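Local coordinates for protein type III secretion system effector HopBA1 (Pseudomonas syringae pv. aptata, PDB 5T09) that acts as a bacterial virulence factor that the Arabidopsis resistance protein RBA1 recognises, promoting RBA1 self-association and triggering plant cell death, at residues 38-43 against 50-55; 138-143 against 185-190; 171-176 against 204-209; 192-197 against 208-213. One frame throughout, in Å; residues are numbered along the deposited sequence.

The four contacts are spread through one alpha/beta domain with a mainly parallel sheet. Interactions 1, 2 and 4 reach that sheet directly: strand 49-54 of interaction 1 lies between strand 184-190 of interaction 2 and strand 209-214 of interaction 4, joined to the former by a probable hydrogen bond from Ile52 N to Val187 O (2.9 Å). The centres of interactions 2 and 3 are about 9 Å apart, and helix 166-179 links them through Ala173 CB, 3.9 Å from Val187 CG2. Interactions 3 and 4 share Gly208 and Leu209. Interaction 3 supplies one potassium ligand, Met205 O; Asp200 O and Pro202 O complete the three protein ligands. The ion lies about 7 Å from the side chain of Ser197 in interaction 4.

Interaction 1 of 4, residues 38-43 against 50-55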
loop_
_atom_site.group_PDB
_atom_site.type_symbol
_atom_site.label_atom_id
_atom_site.label_comp_id
_atom_site.label_asym_id
_atom_site.label_seq_id
_atom_site.Cartn_x
_atom_site.Cartn_y
_atom_site.Cartn_z
ATOM N N ASP A 38 -10.529 -10.044 7.782
ATOM C CA ASP A 38 -11.820 -9.417 8.045
ATOM C C ASP A 38 -11.670 -7.919 8.282
ATOM O O ASP A 38 -12.525 -7.127 7.866
ATOM C CB ASP A 38 -12.491 -10.080 9.248
ATOM C CG ASP A 38 -12.825 -11.538 8.999
ATOM O OD1 ASP A 38 -13.045 -11.910 7.827
ATOM O OD2 ASP A 38 -12.870 -12.313 9.977
ATOM N N THR A 39 -10.590 -7.509 8.951
ATOM C CA THR A 39 -10.388 -6.090 9.226
ATOM C C THR A 39 -10.075 -5.320 7.950
ATOM O O THR A 39 -10.625 -4.235 7.723
ATOM C CB THR A 39 -9.266 -5.909 10.251
ATOM O OG1 THR A 39 -9.657 -6.495 11.500
ATOM C CG2 THR A 39 -8.951 -4.430 10.467
ATOM N N LEU A 40 -9.195 -5.859 7.103
ATOM C CA LEU A 40 -8.821 -5.155 5.881
ATOM C C LEU A 40 -10.014 -5.016 4.943
ATOM O O LEU A 40 -10.265 -3.939 4.394
ATOM C CB LEU A 40 -7.670 -5.885 5.189
ATOM C CG LEU A 40 -7.217 -5.309 3.847
ATOM C CD1 LEU A 40 -6.870 -3.828 3.967
ATOM C CD2 LEU A 40 -6.029 -6.094 3.315
ATOM N N VAL A 41 -10.761 -6.103 4.746
ATOM C CA VAL A 41 -11.927 -6.057 3.868
ATOM C C VAL A 41 -12.977 -5.107 4.430
ATOM O O VAL A 41 -13.612 -4.347 3.688
ATOM C CB VAL A 41 -12.492 -7.475 3.664
ATOM C CG1 VAL A 41 -13.772 -7.437 2.831
ATOM C CG2 VAL A 41 -11.450 -8.366 3.001
ATOM N N GLY A 42 -13.182 -5.137 5.747
ATOM C CA GLY A 42 -14.148 -4.237 6.352
ATOM C C GLY A 42 -13.760 -2.780 6.191
ATOM O O GLY A 42 -14.619 -1.914 6.002
ATOM N N ALA A 43 -12.459 -2.489 6.263
ATOM C CA ALA A 43 -11.997 -1.119 6.073
ATOM C C ALA A 43 -12.220 -0.660 4.638
ATOM O O ALA A 43 -12.617 0.486 4.400
ATOM C CB ALA A 43 -10.522 -1.004 6.454
ATOM N N VAL A 50 -8.458 3.461 0.721
ATOM C CA VAL A 50 -7.708 2.914 1.843
ATOM C C VAL A 50 -6.230 2.957 1.494
ATOM O O VAL A 50 -5.839 2.624 0.370
ATOM C CB VAL A 50 -8.142 1.468 2.170
ATOM C CG1 VAL A 50 -7.222 0.843 3.217
ATOM C CG2 VAL A 50 -9.590 1.444 2.648
ATOM N N TYR A 51 -5.410 3.368 2.455
ATOM C CA TYR A 51 -3.960 3.334 2.324
ATOM C C TYR A 51 -3.412 2.205 3.181
ATOM O O TYR A 51 -3.731 2.116 4.372
ATOM C CB TYR A 51 -3.332 4.662 2.754
ATOM C CG TYR A 51 -3.670 5.836 1.866
ATOM C CD1 TYR A 51 -2.895 6.133 0.755
ATOM C CD2 TYR A 51 -4.759 6.649 2.140
ATOM C CE1 TYR A 51 -3.195 7.212 -0.059
ATOM C CE2 TYR A 51 -5.069 7.725 1.333
ATOM C CZ TYR A 51 -4.284 8.002 0.235
ATOM O OH TYR A 51 -4.587 9.070 -0.569
ATOM N N ILE A 52 -2.590 1.350 2.580
ATOM C CA ILE A 52 -1.892 0.289 3.296
ATOM C C ILE A 52 -0.448 0.736 3.469
ATOM O O ILE A 52 0.313 0.796 2.497
ATOM C CB ILE A 52 -1.974 -1.054 2.558
ATOM C CG1 ILE A 52 -3.428 -1.519 2.456
ATOM C CG2 ILE A 52 -1.126 -2.113 3.276
ATOM C CD1 ILE A 52 -3.615 -2.777 1.623
ATOM N N GLY A 53 -0.066 1.048 4.706
ATOM C CA GLY A 53 1.284 1.488 4.984
ATOM C C GLY A 53 2.250 0.323 5.004
ATOM O O GLY A 53 2.245 -0.481 5.941
ATOM N N ASP A 54 3.077 0.212 3.972
ATOM C CA ASP A 54 3.974 -0.926 3.858
ATOM C C ASP A 54 5.155 -0.778 4.803
ATOM O O ASP A 54 5.652 0.328 5.037
ATOM C CB ASP A 54 4.487 -1.075 2.428
ATOM C CG ASP A 54 5.072 -2.443 2.169
ATOM O OD1 ASP A 54 4.392 -3.442 2.495
ATOM O OD2 ASP A 54 6.211 -2.523 1.661
ATOM N N GLU A 55 5.589 -1.903 5.354
ATOM C CA GLU A 55 6.890 -2.029 6.001
ATOM C C GLU A 55 7.702 -2.941 5.092
ATOM O O GLU A 55 7.476 -4.155 5.056
ATOM C CB GLU A 55 6.767 -2.596 7.409
ATOM C CG GLU A 55 5.847 -1.802 8.319
ATOM C CD GLU A 55 5.876 -2.302 9.749
ATOM O OE1 GLU A 55 6.939 -2.798 10.187
ATOM O OE2 GLU A 55 4.833 -2.204 10.432
#
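Leu40 and Ile52 meet through their terminal methyls, Leu40 CD1 lying 4.1 Å from Ile52 CD1, with the two side chains crossing at about a right angle. Leucine can reach the strand although its CB does not point straight at it, because CG lies anti to the backbone N (chi1 177°) and the branched end swings inward. Ile52 reaches back with an extended outer chain (chi2 174°), which carries CD1 out toward the helix. Farther along, Val50 CG2 sits 3.6 Å from Ala43 O. This is a methyl against a carbonyl oxygen, and the polar need of that oxygen is met by Asn47 ND2 just beyond the helix segment. Ala43 points at the strand, and its small methyl lets the helix come down close to Val50: their CA atoms are 7.2 Å apart.

A second layer fixes these groups. Leu40 also packs on Leu64 and Ser68 of helix 60-74 and on Ile211 of the next strand, while Ile52 rests on Ile186 and Trp188 of strand 184-190. Helix 36-46 leads by a short turn into strand 49-54, in the interior of the parallel sheet, and lies across one of its faces. The attraction is dispersive and hydrophobic, so position here is set by shape and by the surrounding layers; nothing polar and directional joins the two segments.

Interaction 2 of 4, residues 138-143 against 185-190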
loop_
_atom_site.group_PDB
_atom_site.type_symbol
_atom_site.label_atom_id
_atom_site.label_comp_id
_atom_site.label_asym_id
_atom_site.label_seq_id
_atom_site.Cartn_x
_atom_site.Cartn_y
_atom_site.Cartn_z
ATOM N N SER A 138 -1.759 -0.956 -10.785
ATOM C CA SER A 138 -0.972 0.053 -11.476
ATOM C C SER A 138 0.089 0.600 -10.534
ATOM O O SER A 138 0.059 0.369 -9.322
ATOM C CB SER A 138 -1.855 1.191 -12.004
ATOM O OG SER A 138 -2.346 1.977 -10.931
ATOM N N GLY A 139 1.030 1.340 -11.110
ATOM C CA GLY A 139 2.135 1.915 -10.364
ATOM C C GLY A 139 1.921 3.385 -10.062
ATOM O O GLY A 139 1.278 4.106 -10.824
ATOM N N ILE A 140 2.467 3.825 -8.928
ATOM C CA ILE A 140 2.380 5.220 -8.510
ATOM C C ILE A 140 3.734 5.900 -8.439
ATOM O O ILE A 140 3.781 7.136 -8.329
ATOM C CB ILE A 140 1.675 5.355 -7.143
ATOM C CG1 ILE A 140 2.530 4.694 -6.053
ATOM C CG2 ILE A 140 0.287 4.757 -7.218
ATOM C CD1 ILE A 140 1.933 4.729 -4.667
ATOM N N ASP A 141 4.830 5.153 -8.484
ATOM C CA ASP A 141 6.108 5.726 -8.106
ATOM C C ASP A 141 6.702 6.546 -9.245
ATOM O O ASP A 141 6.334 6.408 -10.415
ATOM C CB ASP A 141 7.087 4.629 -7.684
ATOM C CG ASP A 141 8.189 5.151 -6.783
ATOM O OD1 ASP A 141 8.067 6.295 -6.289
ATOM O OD2 ASP A 141 9.171 4.414 -6.559
ATOM N N ARG A 142 7.635 7.420 -8.874
ATOM C CA ARG A 142 8.317 8.297 -9.811
ATOM C C ARG A 142 9.798 8.301 -9.477
ATOM O O ARG A 142 10.173 8.285 -8.301
ATOM C CB ARG A 142 7.753 9.720 -9.747
ATOM C CG ARG A 142 8.556 10.749 -10.520
ATOM C CD ARG A 142 7.857 12.086 -10.484
ATOM N NE ARG A 142 6.580 12.035 -11.191
ATOM C CZ ARG A 142 6.291 12.698 -12.309
ATOM N NH1 ARG A 142 7.176 13.508 -12.877
ATOM N NH2 ARG A 142 5.093 12.559 -12.856
ATOM N N LYS A 143 10.632 8.334 -10.512
ATOM C CA LYS A 143 12.069 8.229 -10.307
ATOM C C LYS A 143 12.580 9.401 -9.482
ATOM O O LYS A 143 12.191 10.552 -9.697
ATOM C CB LYS A 143 12.802 8.180 -11.647
ATOM C CG LYS A 143 14.314 8.036 -11.502
ATOM C CD LYS A 143 14.980 7.639 -12.812
ATOM C CE LYS A 143 16.397 7.126 -12.584
ATOM N NZ LYS A 143 17.296 8.155 -11.989
ATOM N N SER A 185 -10.577 2.131 -4.326
ATOM C CA SER A 185 -9.171 1.914 -4.621
ATOM C C SER A 185 -8.387 1.748 -3.328
ATOM O O SER A 185 -8.777 2.258 -2.274
ATOM C CB SER A 185 -8.582 3.079 -5.430
ATOM O OG SER A 185 -7.239 2.818 -5.783
ATOM N N ILE A 186 -7.281 1.014 -3.422
ATOM C CA ILE A 186 -6.310 0.899 -2.342
ATOM C C ILE A 186 -4.975 1.401 -2.866
ATOM O O ILE A 186 -4.568 1.052 -3.981
ATOM C CB ILE A 186 -6.187 -0.549 -1.832
ATOM C CG1 ILE A 186 -7.489 -0.981 -1.161
ATOM C CG2 ILE A 186 -5.008 -0.684 -0.860
ATOM C CD1 ILE A 186 -7.563 -2.458 -0.847
ATOM N N VAL A 187 -4.304 2.225 -2.066
ATOM C CA VAL A 187 -2.951 2.686 -2.347
ATOM C C VAL A 187 -2.016 2.003 -1.361
ATOM O O VAL A 187 -2.204 2.106 -0.143
ATOM C CB VAL A 187 -2.843 4.217 -2.251
ATOM C CG1 VAL A 187 -1.386 4.670 -2.267
ATOM C CG2 VAL A 187 -3.612 4.863 -3.387
ATOM N N TRP A 188 -1.009 1.312 -1.890
ATOM C CA TRP A 188 -0.093 0.494 -1.102
ATOM C C TRP A 188 1.310 1.053 -1.296
ATOM O O TRP A 188 1.856 1.006 -2.404
ATOM C CB TRP A 188 -0.188 -0.969 -1.534
ATOM C CG TRP A 188 0.709 -1.920 -0.803
ATOM C CD1 TRP A 188 1.367 -1.705 0.372
ATOM C CD2 TRP A 188 1.038 -3.250 -1.210
ATOM N NE1 TRP A 188 2.084 -2.826 0.723
ATOM C CE2 TRP A 188 1.897 -3.788 -0.235
ATOM C CE3 TRP A 188 0.684 -4.040 -2.308
ATOM C CZ2 TRP A 188 2.414 -5.079 -0.328
ATOM C CZ3 TRP A 188 1.195 -5.319 -2.398
ATOM C CH2 TRP A 188 2.053 -5.825 -1.417
ATOM N N GLY A 189 1.881 1.594 -0.225
ATOM C CA GLY A 189 3.187 2.221 -0.291
ATOM C C GLY A 189 3.770 2.355 1.095
ATOM O O GLY A 189 3.110 2.086 2.102
ATOM N N GLY A 190 5.031 2.784 1.133
ATOM C CA GLY A 190 5.756 2.901 2.386
ATOM C C GLY A 190 5.021 3.702 3.438
ATOM O O GLY A 190 4.580 4.826 3.180
#
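Asp141 OD1, next to the contact that Ile140 makes with Val187, is held by two N-H groups: the indole NE1 of Trp169, and the backbone N of Arg142 at 2.9 Å, the latter a weak bond bent to 140°. A short acidic side chain suits this strand end, since it can turn back to its own following amide and still receive the indole of the covering helix. The carboxylate thereby ties the end of strand 136-141 to helix 166-179.

One residue earlier, Ile140 CD1 touches Val187 CG1 at 4.1 Å, the two side chains meeting at a slant. CG1 of Ile140 stands between its backbone N and carbonyl carbon (chi1 65°), and the extended outer bond then sends CD1 toward strand 184-190. The same methyl comes within 4.4 Å of Trp188 O.

Strands 136-141 and 184-190 are not neighbours. Strand 77-82 runs between them in the parallel sheet, so Ile140 and Val187 meet over its face, above the small side chain of Ala81. Val187 is branched at CB, a shape well suited to its extended backbone, whereas the chain turns out of the extended form at Ile140; both pack against Ala173 of helix 166-179. Trp188 faces the other layer instead: its NE1 bonds Asp54 OD1, its ring meets Phe84 edge-to-face, and helix 60-74 covers it through Ile61, Pro62 and Ile65.

Interaction 3 of 4, residues 171-176 against 204-209; sequences AAATRE and DMRPGL. With K (potassium ion), chain B.
Helix 166-179 and the irregular loop that leads into strand 209-214 approach each other at Thr174 and Arg206, whose CA atoms are 8.8 Å apart. Arg206 bridges the distance: its chain bends at chi3 (-66°) and brings the guanidinium beside the helix. Thr174 OG1 lies over one face of that group, 3.0 Å above its plane and offset toward the rim. At 3.2 Å from Arg206 NE the hydroxyl is close but badly angled, so the pair is not a hydrogen bond. Each has its partner one turn earlier in the helix: OG1 bonds Asp170 O, while Arg206 NE forms a salt bridge with Asp170 OD1. Arginine suits this position because its long chain can reach that acid. Ala173 adds a methyl, its CB 3.5 Å from Arg206 NH2, small enough to admit the arginine.

The helix is one of those packed on the parallel sheet of this alpha/beta fold, and the loop belongs to the connection between strands 184-190 and 209-214. There Met205, present as selenomethionine, gives its carbonyl O to the potassium ion at 2.7 Å, alongside the carbonyls of Asp200 and Pro202. At the next residue the backbone Arg206 O accepts a bond from Tyr51 OH.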
loop_
_atom_site.group_PDB
_atom_site.type_symbol
_atom_site.label_atom_id
_atom_site.label_comp_id
_atom_site.label_asym_id
_atom_site.label_seq_id
_atom_site.Cartn_x
_atom_site.Cartn_y
_atom_site.Cartn_z
ATOM N N ALA A 171 -1.379 11.716 -7.820
ATOM C CA ALA A 171 -1.829 12.002 -9.177
ATOM C C ALA A 171 -1.882 10.732 -10.016
ATOM O O ALA A 171 -2.812 10.540 -10.809
ATOM C CB ALA A 171 -0.913 13.039 -9.828
ATOM N N ALA A 172 -0.888 9.852 -9.857
ATOM C CA ALA A 172 -0.867 8.608 -10.619
ATOM C C ALA A 172 -1.961 7.654 -10.158
ATOM O O ALA A 172 -2.597 6.986 -10.980
ATOM C CB ALA A 172 0.502 7.943 -10.494
ATOM N N ALA A 173 -2.183 7.561 -8.844
ATOM C CA ALA A 173 -3.229 6.680 -8.334
ATOM C C ALA A 173 -4.606 7.168 -8.757
ATOM O O ALA A 173 -5.488 6.363 -9.078
ATOM C CB ALA A 173 -3.138 6.585 -6.812
ATOM N N THR A 174 -4.804 8.487 -8.763
ATOM C CA THR A 174 -6.063 9.057 -9.227
ATOM C C THR A 174 -6.287 8.756 -10.703
ATOM O O THR A 174 -7.349 8.260 -11.095
ATOM C CB THR A 174 -6.068 10.568 -8.993
ATOM O OG1 THR A 174 -5.950 10.838 -7.593
ATOM C CG2 THR A 174 -7.347 11.187 -9.524
ATOM N N ARG A 175 -5.294 9.068 -11.538
ATOM C CA ARG A 175 -5.423 8.864 -12.976
ATOM C C ARG A 175 -5.856 7.437 -13.297
ATOM O O ARG A 175 -6.770 7.217 -14.098
ATOM C CB ARG A 175 -4.093 9.184 -13.661
ATOM C CG ARG A 175 -4.115 9.037 -15.181
ATOM C CD ARG A 175 -2.706 8.892 -15.737
ATOM N NE ARG A 175 -1.985 10.164 -15.767
ATOM C CZ ARG A 175 -1.796 10.907 -16.857
ATOM N NH1 ARG A 175 -2.264 10.521 -18.037
ATOM N NH2 ARG A 175 -1.127 12.048 -16.767
ATOM N N GLU A 176 -5.199 6.452 -12.685
ATOM C CA GLU A 176 -5.460 5.064 -13.043
ATOM C C GLU A 176 -6.769 4.551 -12.455
ATOM O O GLU A 176 -7.433 3.716 -13.078
ATOM C CB GLU A 176 -4.285 4.184 -12.602
ATOM C CG GLU A 176 -2.983 4.494 -13.336
ATOM C CD GLU A 176 -3.181 4.649 -14.836
ATOM O OE1 GLU A 176 -3.936 3.847 -15.426
ATOM O OE2 GLU A 176 -2.602 5.591 -15.418
ATOM N N ASP A 204 -0.621 15.861 1.091
ATOM C CA ASP A 204 -0.596 16.011 -0.364
ATOM C C ASP A 204 -1.247 14.836 -1.084
ATOM O O ASP A 204 -0.967 14.603 -2.262
ATOM C CB ASP A 204 0.833 16.207 -0.881
ATOM C CG ASP A 204 1.449 17.513 -0.416
ATOM O OD1 ASP A 204 0.717 18.519 -0.334
ATOM O OD2 ASP A 204 2.665 17.531 -0.132
HETATM N N MSE A 205 -2.109 14.083 -0.403
HETATM C CA MSE A 205 -2.856 13.003 -1.046
HETATM C C MSE A 205 -4.328 13.075 -0.647
HETATM O O MSE A 205 -4.688 13.779 0.295
HETATM C CB MSE A 205 -2.265 11.635 -0.676
HETATM C CG MSE A 205 -0.746 11.560 -0.823
HETATM SE SE MSE A 205 -0.002 9.772 -0.542
HETATM C CE MSE A 205 -0.514 8.985 -2.256
ATOM N N ARG A 206 -5.177 12.350 -1.372
ATOM C CA ARG A 206 -6.606 12.402 -1.116
ATOM C C ARG A 206 -6.935 11.778 0.242
ATOM O O ARG A 206 -6.275 10.827 0.673
ATOM C CB ARG A 206 -7.372 11.663 -2.204
ATOM C CG ARG A 206 -7.207 12.235 -3.595
ATOM C CD ARG A 206 -7.590 11.195 -4.629
ATOM N NE ARG A 206 -6.659 10.072 -4.614
ATOM C CZ ARG A 206 -6.869 8.911 -5.225
ATOM N NH1 ARG A 206 -7.986 8.705 -5.909
ATOM N NH2 ARG A 206 -5.956 7.956 -5.152
ATOM N N PRO A 207 -7.966 12.277 0.925
ATOM C CA PRO A 207 -8.355 11.669 2.204
ATOM C C PRO A 207 -8.703 10.197 2.033
ATOM O O PRO A 207 -9.341 9.797 1.059
ATOM C CB PRO A 207 -9.578 12.488 2.636
ATOM C CG PRO A 207 -9.492 13.756 1.864
ATOM C CD PRO A 207 -8.840 13.406 0.567
ATOM N N GLY A 208 -8.271 9.390 2.995
ATOM C CA GLY A 208 -8.579 7.973 2.973
ATOM C C GLY A 208 -8.250 7.341 4.306
ATOM O O GLY A 208 -7.556 7.922 5.144
ATOM N N LEU A 209 -8.765 6.129 4.485
ATOM C CA LEU A 209 -8.480 5.337 5.674
ATOM C C LEU A 209 -7.070 4.769 5.564
ATOM O O LEU A 209 -6.752 4.073 4.596
ATOM C CB LEU A 209 -9.522 4.225 5.810
ATOM C CG LEU A 209 -9.601 3.369 7.083
ATOM C CD1 LEU A 209 -8.522 2.296 7.121
ATOM C CD2 LEU A 209 -9.530 4.243 8.319
HETATM K K K B . -4.745 14.826 2.753
#

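Interaction 4 of 4, residues 192-197 against 208-213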
loop_
_atom_site.group_PDB
_atom_site.type_symbol
_atom_site.label_atom_id
_atom_site.label_comp_id
_atom_site.label_asym_id
_atom_site.label_seq_id
_atom_site.Cartn_x
_atom_site.Cartn_y
_atom_site.Cartn_z
ATOM N N GLY A 192 5.925 5.396 5.892
ATOM C CA GLY A 192 6.452 6.719 6.178
ATOM C C GLY A 192 5.758 7.819 5.396
ATOM O O GLY A 192 5.715 8.969 5.837
ATOM N N HIS A 193 5.200 7.485 4.233
ATOM C CA HIS A 193 4.516 8.478 3.418
ATOM C C HIS A 193 3.145 8.844 3.970
ATOM O O HIS A 193 2.581 9.865 3.563
ATOM C CB HIS A 193 4.375 7.964 1.982
ATOM C CG HIS A 193 5.679 7.845 1.257
ATOM N ND1 HIS A 193 6.055 8.712 0.254
ATOM C CD2 HIS A 193 6.701 6.967 1.398
ATOM C CE1 HIS A 193 7.248 8.370 -0.197
ATOM N NE2 HIS A 193 7.664 7.316 0.483
ATOM N N PHE A 194 2.612 8.049 4.899
ATOM C CA PHE A 194 1.252 8.218 5.394
ATOM C C PHE A 194 1.211 8.707 6.840
ATOM O O PHE A 194 0.191 8.542 7.514
ATOM C CB PHE A 194 0.485 6.901 5.267
ATOM C CG PHE A 194 0.554 6.283 3.899
ATOM C CD1 PHE A 194 0.702 7.067 2.766
ATOM C CD2 PHE A 194 0.467 4.910 3.745
ATOM C CE1 PHE A 194 0.766 6.491 1.511
ATOM C CE2 PHE A 194 0.523 4.331 2.493
ATOM C CZ PHE A 194 0.676 5.118 1.376
ATOM N N SER A 195 2.296 9.297 7.332
ATOM C CA SER A 195 2.304 9.814 8.692
ATOM C C SER A 195 1.400 11.041 8.802
ATOM O O SER A 195 1.031 11.666 7.806
ATOM C CB SER A 195 3.724 10.172 9.123
ATOM O OG SER A 195 4.254 11.209 8.317
ATOM N N ASN A 196 1.044 11.379 10.042
ATOM C CA ASN A 196 0.194 12.533 10.336
ATOM C C ASN A 196 -1.028 12.558 9.420
ATOM O O ASN A 196 -1.382 13.586 8.838
ATOM C CB ASN A 196 0.988 13.836 10.226
ATOM C CG ASN A 196 2.126 13.914 11.226
ATOM O OD1 ASN A 196 1.901 14.055 12.427
ATOM N ND2 ASN A 196 3.356 13.830 10.734
ATOM N N SER A 197 -1.684 11.405 9.303
ATOM C CA SER A 197 -2.786 11.220 8.368
ATOM C C SER A 197 -4.142 11.090 9.048
ATOM O O SER A 197 -5.143 10.871 8.358
ATOM C CB SER A 197 -2.538 9.976 7.506
ATOM O OG SER A 197 -2.501 8.807 8.311
ATOM N N GLY A 208 -8.271 9.390 2.995
ATOM C CA GLY A 208 -8.579 7.973 2.973
ATOM C C GLY A 208 -8.250 7.341 4.306
ATOM O O GLY A 208 -7.556 7.922 5.144
ATOM N N LEU A 209 -8.765 6.129 4.485
ATOM C CA LEU A 209 -8.480 5.337 5.674
ATOM C C LEU A 209 -7.070 4.769 5.564
ATOM O O LEU A 209 -6.752 4.073 4.596
ATOM C CB LEU A 209 -9.522 4.225 5.810
ATOM C CG LEU A 209 -9.601 3.369 7.083
ATOM C CD1 LEU A 209 -8.522 2.296 7.121
ATOM C CD2 LEU A 209 -9.530 4.243 8.319
ATOM N N VAL A 210 -6.221 5.072 6.545
ATOM C CA VAL A 210 -4.831 4.629 6.551
ATOM C C VAL A 210 -4.689 3.478 7.535
ATOM O O VAL A 210 -5.129 3.577 8.687
ATOM C CB VAL A 210 -3.876 5.779 6.915
ATOM C CG1 VAL A 210 -2.434 5.286 6.934
ATOM C CG2 VAL A 210 -4.031 6.928 5.929
ATOM N N ILE A 211 -4.064 2.395 7.081
ATOM C CA ILE A 211 -3.827 1.209 7.893
ATOM C C ILE A 211 -2.342 1.118 8.208
ATOM O O ILE A 211 -1.496 1.339 7.334
ATOM C CB ILE A 211 -4.305 -0.069 7.175
ATOM C CG1 ILE A 211 -5.818 -0.015 6.954
ATOM C CG2 ILE A 211 -3.902 -1.319 7.977
ATOM C CD1 ILE A 211 -6.385 -1.198 6.190
ATOM N N SER A 212 -2.032 0.791 9.457
ATOM C CA SER A 212 -0.679 0.498 9.902
ATOM C C SER A 212 -0.654 -0.912 10.473
ATOM O O SER A 212 -1.694 -1.550 10.648
ATOM C CB SER A 212 -0.205 1.506 10.957
ATOM O OG SER A 212 -0.974 1.395 12.139
ATOM N N PHE A 213 0.547 -1.399 10.774
ATOM C CA PHE A 213 0.717 -2.774 11.225
ATOM C C PHE A 213 1.525 -2.830 12.511
ATOM O O PHE A 213 2.566 -2.176 12.632
ATOM C CB PHE A 213 1.382 -3.617 10.140
ATOM C CG PHE A 213 0.517 -3.810 8.939
ATOM C CD1 PHE A 213 -0.413 -4.833 8.901
ATOM C CD2 PHE A 213 0.609 -2.953 7.861
ATOM C CE1 PHE A 213 -1.226 -5.007 7.800
ATOM C CE2 PHE A 213 -0.198 -3.120 6.759
ATOM C CZ PHE A 213 -1.119 -4.148 6.728
#
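Val210 points at the loop and divides its methyls, though not cleanly, between two loop residues. CG1 lies mainly against Phe194, 3.7 Å from Phe194 CB, and also nears the serine hydroxyl, 3.8 Å from Ser197 OG; CG2 packs on Ser197, 3.4 Å from Ser197 OG. The valine has CG1 anti to its backbone N and CG2 anti to its carbonyl carbon, which spreads the two methyls across both neighbours; a CB-branched residue fits both this spread and the strand. The phenyl ring of Phe194 is turned obliquely to CG1, and the ring meets that of Tyr51 on the adjacent strand, the planes inclined at about 55°.

Ser197 faces the valine too, yet its hydroxyl is spoken for. OG stands between the backbone N and the carbonyl carbon (chi1 63°) and donates to Phe194 O at 2.8 Å, meeting the C=O at 159° and lying 19° from the carbonyl plane. A weak second bond joins OG to His229 O. The first bond closes the bend through Ser195 and Asn196, where Asn196 takes up the left-handed backbone conformation that asparagine tolerates well.

The bend belongs to a connection without a regular alpha-helix that takes the chain from strand 184-190 to strand 209-214, passing over strand 49-54, which lies between them in the parallel sheet. On the strand side, Val210 N bonds His231 ND1. Chemically, the serine hydroxyl is occupied chiefly by Phe194 O and weakly by His229 O, so it can lie against the valine methyls without a polar partner on strand 209-214.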